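Local coordinates for protein paenibacillus xanthan lyase (Paenibacillus, PDB 6F2P) that probably cleaves the polysaccharide xanthan as a multidomain, calcium-binding lyase of polysaccharide lyase family 8, at residues L473-G477 and K478-A482; T429-N432 and Y433-P436. All coordinates share one frame; numbering follows the deposited sequence.

Contact 1 of 2, residues L473-G477 and K478-A482; sequences LHTVG and KSLTA
K478 lays the start of its side chain against T475, with CG 3.6 Å from T475 CG2. Its CG stands anti to its own carbonyl carbon (chi1 -53°) and the chain bends at the next bond, carrying CD past the carbonyl of G477 and the amine away from the preceding residues. The backbone N of K478 donates to T475 O over 3.2 Å, closing a type II turn in which G477 has positive phi. L473 is the other main contributor. Its N bonds A482 O at 2.7 Å, while its carbonyl O accepts twice, from A482 N and, in the carbonyl plane, from T481 OG1 at 2.7 Å. Its CB meets A482 CB at 4.3 Å, and its CD2 approaches L480 CD2. L480 also sets CD2 beside T475 OG1, and L473, L480 and K478 all touch strand 439-441. On the opposite face H474 reaches across to the carbonyls of the returning segment: NE2 makes a weak bond to K478 O, CD2 turns the ring edge to L480 O, which lies in plane, and ND1 bonds D453. With an alanine here, D453 would probably lose this hydrogen-bond partner and K478 O its weak donor. Together the antiparallel pairing and the turn form the end of a beta hairpin, strands 466-474 and 481-488, in the family 8 super-sandwich domain.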
loop_
_atom_site.group_PDB
_atom_site.type_symbol
_atom_site.label_atom_id
_atom_site.label_comp_id
_atom_site.label_asym_id
_atom_site.label_seq_id
_atom_site.Cartn_x
_atom_site.Cartn_y
_atom_site.Cartn_z
ATOM N N LEU A 473 9.225 -5.562 10.091
ATOM C CA LEU A 473 10.191 -6.452 9.486
ATOM C C LEU A 473 10.137 -7.821 10.136
ATOM O O LEU A 473 10.015 -7.934 11.350
ATOM C CB LEU A 473 11.596 -5.874 9.646
ATOM C CG LEU A 473 12.731 -6.829 9.275
ATOM C CD1 LEU A 473 12.656 -7.196 7.798
ATOM C CD2 LEU A 473 14.087 -6.223 9.607
ATOM N N HIS A 474 10.203 -8.861 9.319
ATOM C CA HIS A 474 10.531 -10.191 9.806
ATOM C C HIS A 474 11.336 -10.900 8.733
ATOM O O HIS A 474 10.764 -11.466 7.799
ATOM C CB HIS A 474 9.284 -11.006 10.116
ATOM C CG HIS A 474 9.595 -12.365 10.666
ATOM N ND1 HIS A 474 8.674 -13.393 10.677
ATOM C CD2 HIS A 474 10.724 -12.862 11.220
ATOM C CE1 HIS A 474 9.228 -14.466 11.215
ATOM N NE2 HIS A 474 10.472 -14.174 11.550
ATOM N N THR A 475 12.658 -10.837 8.864
ATOM C CA THR A 475 13.580 -11.447 7.913
ATOM C C THR A 475 13.194 -12.893 7.640
ATOM O O THR A 475 12.949 -13.656 8.578
ATOM C CB THR A 475 15.023 -11.398 8.453
ATOM O OG1 THR A 475 15.305 -10.077 8.940
ATOM C CG2 THR A 475 16.017 -11.745 7.356
ATOM N N VAL A 476 13.111 -13.280 6.369
ATOM C CA VAL A 476 12.691 -14.650 6.080
ATOM C C VAL A 476 13.826 -15.617 6.399
ATOM O O VAL A 476 14.994 -15.331 6.131
ATOM C CB VAL A 476 12.123 -14.845 4.647
ATOM C CG1 VAL A 476 11.445 -13.575 4.158
ATOM C CG2 VAL A 476 13.192 -15.256 3.693
ATOM N N GLY A 477 13.483 -16.743 7.017
ATOM C CA GLY A 477 14.493 -17.696 7.450
ATOM C C GLY A 477 15.215 -17.284 8.727
ATOM O O GLY A 477 16.116 -17.980 9.195
ATOM N N LYS A 478 14.819 -16.152 9.299
ATOM C CA LYS A 478 15.417 -15.691 10.541
ATOM C C LYS A 478 14.349 -15.426 11.594
ATOM O O LYS A 478 13.157 -15.370 11.282
ATOM C CB LYS A 478 16.245 -14.432 10.295
ATOM C CG LYS A 478 17.284 -14.563 9.172
ATOM C CD LYS A 478 18.303 -15.639 9.448
ATOM C CE LYS A 478 19.489 -15.520 8.483
ATOM N NZ LYS A 478 20.440 -16.681 8.594
ATOM N N SER A 479 14.765 -15.284 12.847
ATOM C CA SER A 479 13.811 -14.928 13.887
ATOM C C SER A 479 13.677 -13.413 13.919
ATOM O O SER A 479 12.658 -12.881 14.375
ATOM C CB SER A 479 14.257 -15.441 15.253
ATOM O OG SER A 479 15.446 -14.794 15.676
ATOM N N LEU A 480 14.716 -12.737 13.424
ATOM C CA LEU A 480 14.817 -11.283 13.473
ATOM C C LEU A 480 13.512 -10.623 13.099
ATOM O O LEU A 480 12.887 -10.974 12.100
ATOM C CB LEU A 480 15.938 -10.762 12.561
ATOM C CG LEU A 480 16.042 -9.231 12.533
ATOM C CD1 LEU A 480 16.265 -8.661 13.933
ATOM C CD2 LEU A 480 17.124 -8.729 11.586
ATOM N N THR A 481 13.093 -9.677 13.926
ATOM C CA THR A 481 11.882 -8.926 13.662
ATOM C C THR A 481 12.045 -7.518 14.219
ATOM O O THR A 481 12.821 -7.295 15.153
ATOM C CB THR A 481 10.661 -9.633 14.271
ATOM O OG1 THR A 481 9.459 -9.112 13.695
ATOM C CG2 THR A 481 10.647 -9.467 15.782
ATOM N N ALA A 482 11.343 -6.558 13.630
ATOM C CA ALA A 482 11.470 -5.173 14.063
ATOM C C ALA A 482 10.313 -4.314 13.584
ATOM O O ALA A 482 9.668 -4.625 12.580
ATOM C CB ALA A 482 12.770 -4.597 13.567
#

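Contact 2 of 2, residues T429-N432 and Y433-P436; sequences TVDN and YRLP
D431 grips the two residues that follow N432 through both its side chain and its backbone. OD1 accepts the backbone N-H of Y433 at 2.9 Å, the donor approaching from above the carboxylate plane, 46° out of it. The backbone O of D431 takes R434 N, also at 2.9 Å, in a fairly straight bond. With CG anti to the backbone N (chi1 -178°), the carboxylate folds forward over the turn, and OD1 also lies at the edge of the Y433 ring, 3.2 Å from CD2; the carboxylate and ring planes stand 78° apart. The second oxygen, OD2, rests beside the aliphatic part of R434, 3.8 Å from CG. A water bridges the same pair, donating to OD2 at 2.6 Å and accepting from R434 NH1. The guanidinium is too far off for a direct salt bridge, and OD2 lies well out of its plane, so opposite charge is likely to add only a mild attraction. Behind the turn, L435 CD2 packs 3.8 Å from N432 ND2 and 4.3 Å from V430 CG1.

Further out, E509 forms a salt bridge with R434 NH2 and W603 makes a cation-pi contact with the same arginine, while W405 stacks on the ring of Y433. The side chains of V430 and D431 touch N514 of strand 508-516. This is an Asx turn superimposed on a type I beta turn, placed in the loop that leads from helix 426-429 to strand 439-441 of the super-sandwich domain.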
loop_
_atom_site.group_PDB
_atom_site.type_symbol
_atom_site.label_atom_id
_atom_site.label_comp_id
_atom_site.label_asym_id
_atom_site.label_seq_id
_atom_site.Cartn_x
_atom_site.Cartn_y
_atom_site.Cartn_z
ATOM N N THR A 429 30.387 -2.327 -5.541
ATOM C CA THR A 429 31.389 -2.029 -4.516
ATOM C C THR A 429 30.819 -1.931 -3.103
ATOM O O THR A 429 31.509 -2.269 -2.143
ATOM C CB THR A 429 32.125 -0.713 -4.810
ATOM O OG1 THR A 429 31.165 0.296 -5.139
ATOM C CG2 THR A 429 33.096 -0.876 -5.969
ATOM N N VAL A 430 29.575 -1.456 -2.976
ATOM C CA VAL A 430 28.948 -1.254 -1.664
ATOM C C VAL A 430 28.865 -2.551 -0.853
ATOM O O VAL A 430 28.775 -3.644 -1.412
ATOM C CB VAL A 430 27.527 -0.627 -1.793
ATOM C CG1 VAL A 430 26.532 -1.644 -2.333
ATOM C CG2 VAL A 430 27.042 -0.094 -0.455
ATOM N N ASP A 431 28.923 -2.434 0.468
ATOM C CA ASP A 431 28.712 -3.594 1.319
ATOM C C ASP A 431 27.216 -3.923 1.357
ATOM O O ASP A 431 26.447 -3.286 2.090
ATOM C CB ASP A 431 29.244 -3.334 2.727
ATOM C CG ASP A 431 29.092 -4.539 3.635
ATOM O OD1 ASP A 431 28.493 -5.548 3.187
ATOM O OD2 ASP A 431 29.558 -4.476 4.801
ATOM N N ASN A 432 26.809 -4.920 0.573
ATOM C CA ASN A 432 25.401 -5.304 0.482
ATOM C C ASN A 432 24.852 -5.958 1.746
ATOM O O ASN A 432 23.670 -6.299 1.808
ATOM C CB ASN A 432 25.155 -6.217 -0.723
ATOM C CG ASN A 432 25.140 -5.456 -2.030
ATOM O OD1 ASN A 432 26.141 -5.405 -2.742
ATOM N ND2 ASN A 432 24.003 -4.848 -2.347
ATOM N N TYR A 433 25.708 -6.137 2.747
ATOM C CA TYR A 433 25.249 -6.614 4.047
ATOM C C TYR A 433 24.797 -5.442 4.923
ATOM O O TYR A 433 24.155 -5.635 5.957
ATOM C CB TYR A 433 26.344 -7.413 4.752
ATOM C CG TYR A 433 26.767 -8.673 4.023
ATOM C CD1 TYR A 433 25.948 -9.794 3.994
ATOM C CD2 TYR A 433 27.997 -8.748 3.381
ATOM C CE1 TYR A 433 26.337 -10.947 3.331
ATOM C CE2 TYR A 433 28.394 -9.892 2.720
ATOM C CZ TYR A 433 27.564 -10.991 2.695
ATOM O OH TYR A 433 27.964 -12.139 2.030
ATOM N N ARG A 434 25.123 -4.231 4.479
ATOM C CA ARG A 434 24.825 -3.010 5.215
ATOM C C ARG A 434 24.227 -1.935 4.324
ATOM O O ARG A 434 24.787 -0.839 4.206
ATOM C CB ARG A 434 26.095 -2.464 5.867
ATOM C CG ARG A 434 26.621 -3.349 6.984
ATOM C CD ARG A 434 27.775 -2.700 7.730
ATOM N NE ARG A 434 28.093 -3.453 8.941
ATOM C CZ ARG A 434 29.297 -3.500 9.503
ATOM N NH1 ARG A 434 30.305 -2.835 8.961
ATOM N NH2 ARG A 434 29.492 -4.209 10.608
ATOM N N LEU A 435 23.093 -2.246 3.702
ATOM C CA LEU A 435 22.356 -1.272 2.902
ATOM C C LEU A 435 21.606 -0.258 3.794
ATOM O O LEU A 435 21.016 -0.629 4.821
ATOM C CB LEU A 435 21.383 -1.997 1.974
ATOM C CG LEU A 435 22.042 -2.885 0.919
ATOM C CD1 LEU A 435 21.007 -3.589 0.038
ATOM C CD2 LEU A 435 22.996 -2.051 0.080
ATOM N N PRO A 436 21.615 1.032 3.398
ATOM C CA PRO A 436 21.073 2.116 4.236
ATOM C C PRO A 436 19.635 1.889 4.683
ATOM O O PRO A 436 18.804 1.388 3.918
ATOM C CB PRO A 436 21.136 3.338 3.321
ATOM C CG PRO A 436 22.218 3.009 2.322
ATOM C CD PRO A 436 22.138 1.527 2.111
HETATM O O HOH W 1 30.755 -2.355 5.809
#

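Overall arrangement
Contact 2 comes first along the chain and closes before contact 1 opens; both fall within the family 8 super-sandwich domain, on the same side of the chain's centre. Their centres are 18 Å apart and their nearest atoms about 10 Å, so they do not touch. Strand 439-441 relates them: the loop of contact 2 leads into it, and side chains of contact 1 pack against it. That strand edges a five-stranded antiparallel sheet that includes 508-516 and 595-607, on which residues of 429-436 rest, whereas the hairpin of contact 1 belongs to the nine-stranded antiparallel sheet. The two contacts are thus related through this edge strand and not directly.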